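2',5'-phosphodiesterase 12 (Homo sapiens, PDB 4Z0V) belongs to the endonuclease/exonuclease/phosphatase family of DNase I-like proteins and carries a bound magnesium ion. Local coordinates at residues 264-269 / 282-287. Residues are numbered along the deposited sequence; the frame is centred on the assembly and turned at random.
Sequences SVLQVS and CVANTH
With CG anti to the backbone N in both residues (chi1 175° in Gln267), the side chains of Gln267 and Asn285 rise side by side from an antiparallel beta hairpin, strands 265-273 and 280-287, of the DNase I-like fold. They illustrate how a cross-strand pair can be joined at two levels, by two backbone bonds and one side-chain bond. Beneath, Gln267 N donates to Asn285 O at 2.8 Å, and Asn285 N returns a bond to Gln267 O. Above, the extended Gln267 chain brings OE1 within 3.1 Å of Asn285 ND2, which donates almost in its own amide plane; the two amide planes lie 30° apart. Buried between the sheets, these polar ends are shared with the facing sheet: OE1 is also hydrogen-bonded to Thr215 OG1, ND2 to Leu180 O, and Asn285 OD1 takes a bond from Gln181 NE2; together these bonds should fix the flip of the Asn285 amide.

Ser269 and Val283 form the next hydrogen-bonded pair, where water 3 links Ser269 OG to Val283 O. The other face is mostly apolar: Val268 CG1 touches Cys282 SG at 3.6 Å, its CG2 lies beside Ala284 CB, and Leu266 CD1 packs on Thr286 CB. Helix 295-316 packs on this face, and Phe324 of the adjoining strand 322-327 touches Leu266, Ala284 and Thr286.

Toward His287, whose side chain lies about 5 Å from the magnesium ion, direct backbone pairing gives way to water: water 2 accepts from Val265 N and donates to His287 O. Thr286 fills in with its hydroxyl, as OG1, anti to its own backbone N, donates to Val265 O at 2.7 Å from 25° off the carbonyl plane.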
# COMPACT_ATOMS: atom_id res chain seq x y z
N SER A 264 -0.59 -4.96 16.40
CA SER A 264 -0.53 -3.80 15.48
C SER A 264 0.88 -3.15 15.48
O SER A 264 1.52 -2.98 16.53
CB SER A 264 -1.60 -2.78 15.80
OG SER A 264 -2.80 -3.38 16.27
N VAL A 265 1.32 -2.81 14.27
CA VAL A 265 2.62 -2.23 14.01
C VAL A 265 2.48 -0.88 13.29
O VAL A 265 1.44 -0.53 12.71
CB VAL A 265 3.53 -3.22 13.19
CG1 VAL A 265 3.84 -4.50 14.00
CG2 VAL A 265 2.89 -3.57 11.84
N LEU A 266 3.56 -0.11 13.39
CA LEU A 266 3.73 1.19 12.77
C LEU A 266 5.01 1.18 11.97
O LEU A 266 6.08 0.91 12.51
CB LEU A 266 3.81 2.28 13.85
CG LEU A 266 4.05 3.72 13.31
CD1 LEU A 266 2.86 4.20 12.46
CD2 LEU A 266 4.32 4.68 14.45
N GLN A 267 4.91 1.48 10.70
CA GLN A 267 6.09 1.53 9.83
C GLN A 267 6.46 2.99 9.66
O GLN A 267 5.58 3.84 9.41
CB GLN A 267 5.72 0.85 8.51
CG GLN A 267 6.79 0.91 7.42
CD GLN A 267 6.32 0.10 6.23
OE1 GLN A 267 5.26 0.37 5.63
NE2 GLN A 267 7.07 -0.95 5.91
N VAL A 268 7.73 3.32 9.85
CA VAL A 268 8.16 4.70 9.72
C VAL A 268 9.41 4.71 8.87
O VAL A 268 10.39 4.02 9.20
CB VAL A 268 8.39 5.42 11.07
CG1 VAL A 268 8.90 6.84 10.84
CG2 VAL A 268 7.12 5.45 11.94
N SER A 269 9.39 5.53 7.83
CA SER A 269 10.54 5.66 6.92
C SER A 269 10.84 7.13 6.70
O SER A 269 9.94 7.90 6.35
CB SER A 269 10.21 5.00 5.58
OG SER A 269 9.64 3.71 5.77
N CYS A 282 9.10 12.44 6.82
CA CYS A 282 8.87 11.25 7.63
C CYS A 282 7.53 10.62 7.17
O CYS A 282 6.47 11.22 7.33
CB CYS A 282 8.84 11.65 9.10
SG CYS A 282 8.38 10.30 10.20
N VAL A 283 7.59 9.42 6.57
CA VAL A 283 6.40 8.72 6.05
C VAL A 283 6.04 7.59 7.00
O VAL A 283 6.83 6.65 7.17
CB VAL A 283 6.62 8.17 4.61
CG1 VAL A 283 5.38 7.42 4.13
CG2 VAL A 283 6.97 9.31 3.64
N ALA A 284 4.85 7.70 7.63
CA ALA A 284 4.41 6.70 8.56
C ALA A 284 3.21 5.96 7.96
O ALA A 284 2.44 6.54 7.18
CB ALA A 284 4.08 7.33 9.92
N ASN A 285 3.13 4.65 8.26
CA ASN A 285 2.09 3.77 7.73
C ASN A 285 1.65 2.83 8.80
O ASN A 285 2.50 2.33 9.56
CB ASN A 285 2.66 2.98 6.52
CG ASN A 285 1.70 2.04 5.82
OD1 ASN A 285 0.46 2.21 5.85
ND2 ASN A 285 2.24 1.04 5.12
N THR A 286 0.34 2.61 8.94
CA THR A 286 -0.13 1.68 9.97
C THR A 286 -1.44 1.01 9.58
O THR A 286 -2.07 1.36 8.58
CB THR A 286 -0.30 2.41 11.35
OG1 THR A 286 -0.39 1.44 12.39
CG2 THR A 286 -1.56 3.33 11.39
N HIS A 287 -1.82 0.01 10.38
CA HIS A 287 -3.09 -0.70 10.29
C HIS A 287 -3.51 -0.89 11.74
O HIS A 287 -2.90 -1.70 12.44
CB HIS A 287 -2.92 -2.04 9.54
CG HIS A 287 -4.22 -2.72 9.21
ND1 HIS A 287 -4.24 -3.93 8.54
CD2 HIS A 287 -5.50 -2.35 9.49
CE1 HIS A 287 -5.52 -4.27 8.42
NE2 HIS A 287 -6.32 -3.35 8.97
O HOH W 1 -3.73 -4.32 13.75
O HOH W 2 -0.64 -3.19 12.11
O HOH W 3 6.95 4.07 5.96